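Local structure of sensor histidine kinase (Clostridium perfringens, 4ONX) at residues S29-E33 and D34-T38; E60-S63 and R64-E67; K70-I73 and E74-D78. The protein is a sensor histidine kinase whose single Cache sensor domain, probably extracellular, is likely to detect an as yet unidentified signal. All coordinates share one frame; numbering follows the deposited sequence.

Interaction 1: S29-E33 and D34-T38; sequences SYMDE and DVRNT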
ATOM      1  N   SER E  29     -28.182 -13.031 -35.473  1.00113.10           N
ATOM      2  CA  SER E  29     -27.028 -12.659 -34.652  1.00111.97           C
ATOM      3  C   SER E  29     -27.398 -11.429 -33.846  1.00107.20           C
ATOM      4  O   SER E  29     -28.382 -10.753 -34.147  1.00103.43           O
ATOM      5  CB  SER E  29     -25.777 -12.411 -35.489  1.00110.73           C
ATOM      6  OG  SER E  29     -25.854 -11.190 -36.180  1.00107.56           O
ATOM      7  N   TYR E  30     -26.613 -11.140 -32.818  1.00107.09           N
ATOM      8  CA  TYR E  30     -26.894 -10.007 -31.965  1.00104.67           C
ATOM      9  C   TYR E  30     -25.670  -9.125 -31.766  1.00103.72           C
ATOM     10  O   TYR E  30     -24.556  -9.606 -31.560  1.00103.97           O
ATOM     11  CB  TYR E  30     -27.419 -10.491 -30.638  1.00107.68           C
ATOM     12  CG  TYR E  30     -27.726  -9.376 -29.696  1.00106.05           C
ATOM     13  CD1 TYR E  30     -28.844  -8.569 -29.881  1.00105.45           C
ATOM     14  CD2 TYR E  30     -26.891  -9.109 -28.622  1.00105.36           C
ATOM     15  CE1 TYR E  30     -29.121  -7.522 -29.020  1.00103.95           C
ATOM     16  CE2 TYR E  30     -27.159  -8.074 -27.751  1.00105.25           C
ATOM     17  CZ  TYR E  30     -28.277  -7.282 -27.956  1.00105.44           C
ATOM     18  OH  TYR E  30     -28.556  -6.250 -27.096  1.00106.77           O
HETATM   19  N   MSE E  31     -25.907  -7.820 -31.780  1.00106.06           N
HETATM   20  CA  MSE E  31     -24.839  -6.830 -31.692  1.00109.11           C
HETATM   21  C   MSE E  31     -24.988  -5.686 -30.708  1.00107.22           C
HETATM   22  O   MSE E  31     -25.439  -4.602 -31.095  1.00102.11           O
HETATM   23  CB  MSE E  31     -24.852  -6.327 -33.140  1.00112.40           C
HETATM   24  CG  MSE E  31     -23.464  -5.900 -33.565  1.00117.01           C
HETATM   25 SE   MSE E  31     -22.331  -7.481 -33.763  1.00125.78          SE
HETATM   26  CE  MSE E  31     -20.938  -6.584 -34.831  1.00130.60           C
ATOM     27  N   ASP E  32     -24.534  -5.878 -29.457  1.00105.98           N
ATOM     28  CA  ASP E  32     -24.641  -4.828 -28.424  1.00106.65           C
ATOM     29  C   ASP E  32     -23.543  -3.786 -28.604  1.00102.49           C
ATOM     30  O   ASP E  32     -22.404  -4.013 -28.194  1.00 95.07           O
ATOM     31  CB  ASP E  32     -24.587  -5.384 -26.989  1.00110.73           C
ATOM     32  CG  ASP E  32     -24.981  -4.333 -25.950  1.00117.45           C
ATOM     33  OD1 ASP E  32     -24.758  -3.128 -26.215  1.00119.99           O
ATOM     34  OD2 ASP E  32     -25.511  -4.694 -24.877  1.00116.00           O
ATOM     35  N   GLU E  33     -23.907  -2.646 -29.200  1.00101.79           N
ATOM     36  CA  GLU E  33     -22.971  -1.548 -29.454  1.00101.90           C
ATOM     37  C   GLU E  33     -22.497  -0.841 -28.186  1.00 99.46           C
ATOM     38  O   GLU E  33     -21.390  -0.312 -28.166  1.00 99.39           O
ATOM     39  CB  GLU E  33     -23.577  -0.538 -30.436  1.00112.22           C
ATOM     40  CG  GLU E  33     -23.896  -1.119 -31.809  1.00120.20           C
ATOM     41  CD  GLU E  33     -22.679  -1.647 -32.547  1.00121.92           C
ATOM     42  OE1 GLU E  33     -22.849  -2.186 -33.657  1.00121.40           O
ATOM     43  OE2 GLU E  33     -21.554  -1.519 -32.028  1.00121.31           O
ATOM     44  N   ASP E  34     -23.307  -0.850 -27.126  1.00 98.57           N
ATOM     45  CA  ASP E  34     -22.912  -0.231 -25.860  1.00 99.74           C
ATOM     46  C   ASP E  34     -21.593  -0.850 -25.423  1.00 96.90           C
ATOM     47  O   ASP E  34     -20.604  -0.158 -25.194  1.00 96.20           O
ATOM     48  CB  ASP E  34     -23.979  -0.448 -24.786  1.00105.76           C
ATOM     49  CG  ASP E  34     -25.310   0.213 -25.129  1.00110.12           C
ATOM     50  OD1 ASP E  34     -25.395   0.933 -26.148  1.00108.41           O
ATOM     51  OD2 ASP E  34     -26.277   0.013 -24.365  1.00116.64           O
ATOM     52  N   VAL E  35     -21.578  -2.172 -25.355  1.00 94.66           N
ATOM     53  CA  VAL E  35     -20.385  -2.893 -24.970  1.00 94.49           C
ATOM     54  C   VAL E  35     -19.266  -2.600 -25.952  1.00 93.13           C
ATOM     55  O   VAL E  35     -18.175  -2.184 -25.566  1.00 94.40           O
ATOM     56  CB  VAL E  35     -20.645  -4.412 -24.933  1.00 96.19           C
ATOM     57  CG1 VAL E  35     -19.355  -5.181 -24.719  1.00 94.37           C
ATOM     58  CG2 VAL E  35     -21.651  -4.752 -23.848  1.00 98.07           C
ATOM     59  N   ARG E  36     -19.540  -2.816 -27.228  1.00 91.83           N
ATOM     60  CA  ARG E  36     -18.524  -2.598 -28.247  1.00 96.02           C
ATOM     61  C   ARG E  36     -17.897  -1.215 -28.064  1.00 94.73           C
ATOM     62  O   ARG E  36     -16.673  -1.075 -28.110  1.00 97.18           O
ATOM     63  CB  ARG E  36     -19.109  -2.753 -29.667  1.00100.71           C
ATOM     64  CG  ARG E  36     -19.742  -4.126 -29.928  1.00105.10           C
ATOM     65  CD  ARG E  36     -20.217  -4.455 -31.368  1.00107.26           C
ATOM     66  NE  ARG E  36     -20.202  -5.907 -31.500  1.00111.41           N
ATOM     67  CZ  ARG E  36     -19.286  -6.625 -32.144  1.00112.11           C
ATOM     68  NH1 ARG E  36     -19.395  -7.945 -32.142  1.00110.76           N
ATOM     69  NH2 ARG E  36     -18.291  -6.046 -32.807  1.00111.60           N
ATOM     70  N   ASN E  37     -18.736  -0.209 -27.817  1.00 94.83           N
ATOM     71  CA  ASN E  37     -18.243   1.170 -27.665  1.00 96.93           C
ATOM     72  C   ASN E  37     -17.378   1.285 -26.402  1.00 96.05           C
ATOM     73  O   ASN E  37     -16.243   1.747 -26.474  1.00 99.92           O
ATOM     74  CB  ASN E  37     -19.369   2.230 -27.713  1.00 99.59           C
ATOM     75  CG  ASN E  37     -19.088   3.383 -28.697  1.00102.44           C
ATOM     76  OD1 ASN E  37     -18.208   3.314 -29.559  1.00100.71           O
ATOM     77  ND2 ASN E  37     -19.897   4.429 -28.601  1.00104.83           N
ATOM     78  N   THR E  38     -17.882   0.816 -25.262  1.00 93.58           N
ATOM     79  CA  THR E  38     -17.103   0.863 -24.026  1.00 93.14           C
ATOM     80  C   THR E  38     -15.711   0.275 -24.192  1.00 92.94           C
ATOM     81  O   THR E  38     -14.719   0.842 -23.723  1.00 96.11           O
ATOM     82  CB  THR E  38     -17.790   0.065 -22.913  1.00 94.35           C
ATOM     83  OG1 THR E  38     -19.089   0.599 -22.682  1.00 94.05           O
ATOM     84  CG2 THR E  38     -16.996   0.121 -21.613  1.00 96.83           C
TER
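Asp32 N-caps the helix 33-47, so this is a local contact at a helix start, lying at the surface where the irregular N-terminal segment 29-32 turns into the first helix of the domain. OD1 of Asp32 reaches over the first turn and takes two backbone N-H groups, both weakly. Asp34 N stands 2.9 Å from Asp32 OD1 but at a bent angle, while Val35 N lies farther off, 3.4 Å from the same Asp32 OD1, and points at it more directly. The carboxylate can face these amides because CG of Asp32 is turned opposite the backbone N (chi1 -168°), which swings it beside its own carbonyl carbon. The negative group so placed probably interacts favourably with the helix dipole, although the carboxylate of Asp34, its OD2 3.9 Å from Asp32 OD1, probably repels it somewhat. Regular helical bonding starts at once: Arg36 N bonds to Asp32 O at 3.3 Å and Asn37 N to Glu33 O at 2.7 Å. In single Cache domains, which have a PAS-like fold, a helix of this kind lies against the central sheet; here Val35 is the buried residue of the turn and packs on Lys151 and Tyr153 of strand 142-153. Glu33 bends back at chi2, and its OE2 lies across the CB-CG-CD methylenes of Arg36, 3.3 Å from Arg36 CD, the side chains crossing at a slant and the carboxylate turned 70° from the guanidinium plane. Selenomethionine Met31 crosses the Arg36 side chain at about a right angle, with a closeness that is doubtful in the model. Arg36 also makes a cation-pi contact with Tyr120 of the second subunit. Farther along, Asp34 O accepts from both the backbone N and OG1 of Thr38.

Interaction 2: E60-S63 and R64-E67; sequences EINS and RIQE. With ZN (zinc ion), chain O.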
ATOM      1  N   GLU E  60      11.035  -1.170 -19.479  1.00151.43           N
ATOM      2  CA  GLU E  60      11.170  -1.304 -18.030  1.00151.70           C
ATOM      3  C   GLU E  60       9.824  -1.664 -17.429  1.00146.93           C
ATOM      4  O   GLU E  60       8.786  -1.207 -17.907  1.00161.62           O
ATOM      5  CB  GLU E  60      11.696   0.006 -17.420  1.00150.27           C
ATOM      6  CG  GLU E  60      13.060   0.399 -17.988  1.00154.66           C
ATOM      7  CD  GLU E  60      14.226  -0.468 -17.524  1.00161.62           C
ATOM      8  OE1 GLU E  60      14.037  -1.381 -16.694  1.00159.88           O
ATOM      9  OE2 GLU E  60      15.358  -0.223 -17.994  1.00167.15           O
ATOM     10  N   ILE E  61       9.839  -2.519 -16.410  1.00144.85           N
ATOM     11  CA  ILE E  61       8.611  -2.933 -15.727  1.00142.13           C
ATOM     12  C   ILE E  61       8.324  -1.971 -14.578  1.00132.84           C
ATOM     13  O   ILE E  61       9.168  -1.768 -13.708  1.00137.95           O
ATOM     14  CB  ILE E  61       8.700  -4.388 -15.197  1.00152.84           C
ATOM     15  CG1 ILE E  61       9.157  -5.345 -16.314  1.00165.49           C
ATOM     16  CG2 ILE E  61       7.358  -4.817 -14.608  1.00149.71           C
ATOM     17  CD1 ILE E  61       9.373  -6.780 -15.870  1.00174.79           C
ATOM     18  N   ASN E  62       7.124  -1.392 -14.580  1.00120.97           N
ATOM     19  CA  ASN E  62       6.716  -0.429 -13.559  1.00107.16           C
ATOM     20  C   ASN E  62       5.399  -0.825 -12.915  1.00102.34           C
ATOM     21  O   ASN E  62       4.349  -0.751 -13.543  1.00101.66           O
ATOM     22  CB  ASN E  62       6.593   0.950 -14.189  1.00 98.52           C
ATOM     23  CG  ASN E  62       6.203   2.018 -13.192  1.00 92.10           C
ATOM     24  OD1 ASN E  62       5.721   1.729 -12.100  1.00 88.87           O
ATOM     25  ND2 ASN E  62       6.412   3.267 -13.570  1.00 89.82           N
ATOM     26  N   SER E  63       5.461  -1.215 -11.645  1.00103.92           N
ATOM     27  CA  SER E  63       4.275  -1.669 -10.912  1.00107.02           C
ATOM     28  C   SER E  63       3.145  -0.635 -10.800  1.00 98.49           C
ATOM     29  O   SER E  63       1.990  -1.015 -10.612  1.00 95.75           O
ATOM     30  CB  SER E  63       4.665  -2.152  -9.517  1.00115.00           C
ATOM     31  OG  SER E  63       5.195  -1.089  -8.750  1.00122.76           O
ATOM     32  N   ARG E  64       3.467   0.654 -10.882  1.00 94.62           N
ATOM     33  CA  ARG E  64       2.425   1.686 -10.812  1.00 93.49           C
ATOM     34  C   ARG E  64       1.591   1.650 -12.081  1.00 90.43           C
ATOM     35  O   ARG E  64       0.388   1.908 -12.041  1.00 98.93           O
ATOM     36  CB  ARG E  64       3.024   3.071 -10.597  1.00 93.16           C
ATOM     37  CG  ARG E  64       3.774   3.225  -9.283  1.00 96.03           C
ATOM     38  CD  ARG E  64       2.879   3.338  -8.055  1.00 96.27           C
ATOM     39  NE  ARG E  64       1.970   4.493  -8.100  1.00 97.29           N
ATOM     40  CZ  ARG E  64       0.638   4.444  -8.204  1.00 90.29           C
ATOM     41  NH1 ARG E  64      -0.010   3.285  -8.213  1.00 88.00           N
ATOM     42  NH2 ARG E  64      -0.064   5.579  -8.244  1.00 84.16           N
ATOM     43  N   ILE E  65       2.225   1.339 -13.209  1.00 87.15           N
ATOM     44  CA  ILE E  65       1.491   1.220 -14.464  1.00 85.92           C
ATOM     45  C   ILE E  65       0.605   0.004 -14.337  1.00 86.78           C
ATOM     46  O   ILE E  65      -0.561   0.002 -14.731  1.00 90.06           O
ATOM     47  CB  ILE E  65       2.406   0.972 -15.672  1.00 88.48           C
ATOM     48  CG1 ILE E  65       3.411   2.109 -15.856  1.00 93.51           C
ATOM     49  CG2 ILE E  65       1.570   0.803 -16.933  1.00 86.51           C
ATOM     50  CD1 ILE E  65       2.788   3.442 -16.176  1.00100.93           C
ATOM     51  N   GLN E  66       1.186  -1.049 -13.792  1.00 86.63           N
ATOM     52  CA  GLN E  66       0.478  -2.286 -13.604  1.00 95.31           C
ATOM     53  C   GLN E  66      -0.801  -1.949 -12.821  1.00 91.99           C
ATOM     54  O   GLN E  66      -1.916  -2.260 -13.249  1.00 95.51           O
ATOM     55  CB  GLN E  66       1.375  -3.267 -12.845  1.00103.16           C
ATOM     56  CG  GLN E  66       1.158  -4.736 -13.170  1.00112.66           C
ATOM     57  CD  GLN E  66      -0.191  -5.256 -12.768  1.00118.21           C
ATOM     58  OE1 GLN E  66      -0.844  -4.711 -11.880  1.00128.43           O
ATOM     59  NE2 GLN E  66      -0.603  -6.348 -13.394  1.00119.83           N
ATOM     60  N   GLU E  67      -0.629  -1.247 -11.708  1.00 91.77           N
ATOM     61  CA  GLU E  67      -1.755  -0.854 -10.861  1.00 88.79           C
ATOM     62  C   GLU E  67      -2.750   0.038 -11.620  1.00 87.89           C
ATOM     63  O   GLU E  67      -3.967  -0.069 -11.428  1.00 96.90           O
ATOM     64  CB  GLU E  67      -1.233  -0.157  -9.596  1.00 87.79           C
ATOM     65  CG  GLU E  67      -2.262   0.058  -8.486  1.00 93.01           C
ATOM     66  CD  GLU E  67      -3.248   1.177  -8.758  1.00 91.33           C
ATOM     67  OE1 GLU E  67      -2.962   2.031  -9.613  1.00 97.58           O
ATOM     68  OE2 GLU E  67      -4.298   1.215  -8.092  1.00 92.77           O
TER
HETATM   69 ZN    ZN O 201      -4.093   3.692  -9.212  1.00 84.24          ZN
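An Asx turn caps the start of helix 63-75, the helix that carries the zinc ligands: Asn62 sits at the N-cap and its OD1 accepts from Arg64 N at 2.8 Å, the donor tilted 34° from the plane of the amide carbonyl. With chi1 at -179° the Asn62 side chain runs out beside its own carbonyl carbon and turns OD1 back toward that amide. The backbone carbonyl oxygen, Asn62 O, takes Gln66 N at 3.2 Å and, weakly, Ile65 N; one residue on, Glu67 N bonds to Ser63 O at 2.8 Å. On the buried side, Ile65 CG1 lies 3.8 Å from Asn62 CB, crossing it at about a right angle, and Ile65 itself packs on Phe51 and Ile52 of helix 50-58. Beyond the cap, Arg64 folds its chain at chi2 and chi3, so that NH1 comes 3.5 Å from Glu67 OE1 in a salt bridge within the turn, while its NH2 pairs with Glu74 and Glu67 of the third subunit. Glu67 OE1 binds the zinc ion at 2.0 Å, and OE2 pairs with Arg64 of the third subunit; His71 and the Glu67 and His71 of the third subunit complete the site. A glutamate whose OE1 meets both the metal and an arginine is probably ionised, and the Arg64 of each of the two subunits is likely to offset part of the negative charge of the two glutamates.

Interaction 3: K70-I73 and E74-D78; sequences KHFI and EAIND. With ZN (zinc ion), chain O.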
ATOM      1  N   LYS E  70      -5.703  -1.565 -13.161  1.00 94.01           N
ATOM      2  CA  LYS E  70      -6.671  -2.160 -12.246  1.00 93.05           C
ATOM      3  C   LYS E  70      -7.961  -1.331 -12.129  1.00 89.46           C
ATOM      4  O   LYS E  70      -9.041  -1.883 -11.946  1.00 85.61           O
ATOM      5  CB  LYS E  70      -6.001  -2.370 -10.880  1.00 98.80           C
ATOM      6  CG  LYS E  70      -6.765  -3.214  -9.866  1.00104.51           C
ATOM      7  CD  LYS E  70      -5.864  -3.521  -8.670  1.00113.34           C
ATOM      8  CE  LYS E  70      -6.574  -4.307  -7.538  1.00124.70           C
ATOM      9  NZ  LYS E  70      -7.375  -3.444  -6.616  1.00128.07           N
ATOM     10  N   HIS E  71      -7.854  -0.014 -12.277  1.00 82.14           N
ATOM     11  CA  HIS E  71      -9.024   0.858 -12.170  1.00 81.48           C
ATOM     12  C   HIS E  71     -10.126   0.540 -13.159  1.00 81.92           C
ATOM     13  O   HIS E  71     -11.313   0.721 -12.866  1.00 85.50           O
ATOM     14  CB  HIS E  71      -8.626   2.308 -12.406  1.00 78.46           C
ATOM     15  CG  HIS E  71      -7.669   2.824 -11.405  1.00 77.26           C
ATOM     16  ND1 HIS E  71      -8.074   3.387 -10.218  1.00 79.91           N
ATOM     17  CD2 HIS E  71      -6.318   2.849 -11.398  1.00 79.82           C
ATOM     18  CE1 HIS E  71      -7.009   3.744  -9.522  1.00 85.22           C
ATOM     19  NE2 HIS E  71      -5.935   3.431 -10.221  1.00 87.66           N
ATOM     20  N   PHE E  72      -9.729   0.095 -14.342  1.00 78.82           N
ATOM     21  CA  PHE E  72     -10.687  -0.152 -15.399  1.00 79.99           C
ATOM     22  C   PHE E  72     -11.529  -1.379 -15.123  1.00 79.34           C
ATOM     23  O   PHE E  72     -12.732  -1.382 -15.385  1.00 77.73           O
ATOM     24  CB  PHE E  72      -9.966  -0.180 -16.739  1.00 80.92           C
ATOM     25  CG  PHE E  72      -9.282   1.107 -17.046  1.00 77.66           C
ATOM     26  CD1 PHE E  72      -9.981   2.143 -17.623  1.00 75.68           C
ATOM     27  CD2 PHE E  72      -7.957   1.311 -16.683  1.00 77.46           C
ATOM     28  CE1 PHE E  72      -9.369   3.359 -17.864  1.00 78.85           C
ATOM     29  CE2 PHE E  72      -7.337   2.521 -16.928  1.00 80.45           C
ATOM     30  CZ  PHE E  72      -8.049   3.552 -17.518  1.00 78.37           C
ATOM     31  N   ILE E  73     -10.911  -2.401 -14.561  1.00 80.60           N
ATOM     32  CA  ILE E  73     -11.648  -3.597 -14.199  1.00 88.56           C
ATOM     33  C   ILE E  73     -12.656  -3.241 -13.099  1.00 92.02           C
ATOM     34  O   ILE E  73     -13.848  -3.479 -13.237  1.00103.89           O
ATOM     35  CB  ILE E  73     -10.720  -4.684 -13.645  1.00 92.89           C
ATOM     36  CG1 ILE E  73      -9.634  -5.049 -14.657  1.00 98.15           C
ATOM     37  CG2 ILE E  73     -11.524  -5.907 -13.266  1.00102.31           C
ATOM     38  CD1 ILE E  73     -10.142  -5.619 -15.962  1.00104.54           C
ATOM     39  N   GLU E  74     -12.154  -2.613 -12.037  1.00 93.91           N
ATOM     40  CA  GLU E  74     -12.956  -2.213 -10.870  1.00 89.64           C
ATOM     41  C   GLU E  74     -14.135  -1.308 -11.177  1.00 88.96           C
ATOM     42  O   GLU E  74     -15.255  -1.568 -10.754  1.00 87.62           O
ATOM     43  CB  GLU E  74     -12.079  -1.442  -9.873  1.00 92.26           C
ATOM     44  CG  GLU E  74     -10.936  -2.221  -9.250  1.00 96.23           C
ATOM     45  CD  GLU E  74     -10.004  -1.345  -8.419  1.00102.35           C
ATOM     46  OE1 GLU E  74     -10.147  -0.101  -8.448  1.00106.78           O
ATOM     47  OE2 GLU E  74      -9.097  -1.899  -7.757  1.00113.75           O
ATOM     48  N   ALA E  75     -13.865  -0.226 -11.901  1.00 89.85           N
ATOM     49  CA  ALA E  75     -14.873   0.798 -12.168  1.00 94.99           C
ATOM     50  C   ALA E  75     -15.738   0.618 -13.407  1.00 95.06           C
ATOM     51  O   ALA E  75     -16.762   1.282 -13.521  1.00 99.85           O
ATOM     52  CB  ALA E  75     -14.197   2.164 -12.214  1.00 98.07           C
ATOM     53  N   ILE E  76     -15.334  -0.231 -14.344  1.00 94.58           N
ATOM     54  CA  ILE E  76     -16.124  -0.426 -15.560  1.00 95.86           C
ATOM     55  C   ILE E  76     -16.685  -1.827 -15.542  1.00 89.70           C
ATOM     56  O   ILE E  76     -15.947  -2.799 -15.620  1.00 91.07           O
ATOM     57  CB  ILE E  76     -15.291  -0.192 -16.834  1.00 96.04           C
ATOM     58  CG1 ILE E  76     -14.552   1.144 -16.733  1.00101.99           C
ATOM     59  CG2 ILE E  76     -16.188  -0.211 -18.065  1.00 97.66           C
ATOM     60  CD1 ILE E  76     -13.572   1.403 -17.856  1.00103.34           C
ATOM     61  N   ASN E  77     -18.004  -1.908 -15.460  1.00 92.24           N
ATOM     62  CA  ASN E  77     -18.701  -3.175 -15.380  1.00 98.32           C
ATOM     63  C   ASN E  77     -18.455  -4.091 -16.575  1.00 98.81           C
ATOM     64  O   ASN E  77     -18.211  -5.280 -16.404  1.00106.64           O
ATOM     65  CB  ASN E  77     -20.206  -2.925 -15.224  1.00106.59           C
ATOM     66  CG  ASN E  77     -20.976  -4.184 -14.879  1.00116.32           C
ATOM     67  OD1 ASN E  77     -20.455  -5.076 -14.206  1.00126.53           O
ATOM     68  ND2 ASN E  77     -22.239  -4.250 -15.305  1.00115.97           N
ATOM     69  N   ASP E  78     -18.502  -3.539 -17.781  1.00103.37           N
ATOM     70  CA  ASP E  78     -18.322  -4.350 -18.993  1.00106.96           C
ATOM     71  C   ASP E  78     -16.886  -4.740 -19.326  1.00102.49           C
ATOM     72  O   ASP E  78     -16.656  -5.380 -20.348  1.00111.84           O
ATOM     73  CB  ASP E  78     -18.958  -3.652 -20.199  1.00106.36           C
ATOM     74  CG  ASP E  78     -20.474  -3.665 -20.147  1.00110.84           C
ATOM     75  OD1 ASP E  78     -21.043  -4.570 -19.505  1.00111.87           O
ATOM     76  OD2 ASP E  78     -21.101  -2.785 -20.774  1.00130.86           O
TER
HETATM   77 ZN    ZN O 201      -4.093   3.692  -9.212  1.00 84.24          ZN
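Next to the Lys70-Glu74 salt bridge, which spans one helical turn, His71 of the same turn puts its ring on a zinc ion that is shared with another subunit. His71 NE2 binds the zinc at 2.1 Å. The salt bridge closes at 2.6 Å, Lys70 NZ to Glu74 OE2. Lys70 runs out extended and then bends at its last torsion (chi4 -82°), bringing the ammonium round to an almost straight Glu74 chain and meeting OE2 nearly along its C-O bond. The second oxygen, OE1, is taken by Arg64 of the third subunit, so that one carboxylate serves a salt bridge within its helix and another across the interface; held between two cations, it is probably ionised. The backbone ends its helix here. Glu74 N bonds to Lys70 O at 3.2 Å, Ala75 N to His71 O at 2.9 Å, and Ile76 N to Phe72 O at 3.0 Å. Ile76 is the first residue to leave helical backbone angles. Its side chain lies beside that of Phe72, pointing the same way, and CD1 of Ile76 meets the ring edge at Phe72 CD1, 3.7 Å away. This apolar pair faces helix 33-47, Phe72 on Ile46 and Ile76 on Thr38 and Thr42, while Phe72 and Ile73 both rest on Ile82 of strand 81-86 and Ile73 also on His94 of strand 90-95.

How the interactions relate
Along the chain the three contacts come in series. Interaction 1 opens helix 33-47; interactions 2 and 3 lie at the start and the end of helix 63-75, their centres about 17 Å apart. Interactions 1 and 2 sit on opposite sides of the chain's centre, about 31 Å between centres, and do not touch. Interaction 3 bridges them: it touches interaction 1 where Thr38 packs on Ile76 and Val35 on Asp78, and it shares a zinc ion with interaction 2. Helix 63-75 thus supplies both of this chain's zinc ligands to a site shared with the third subunit, while its C-terminal end packs against the first helix beside the antiparallel sheet.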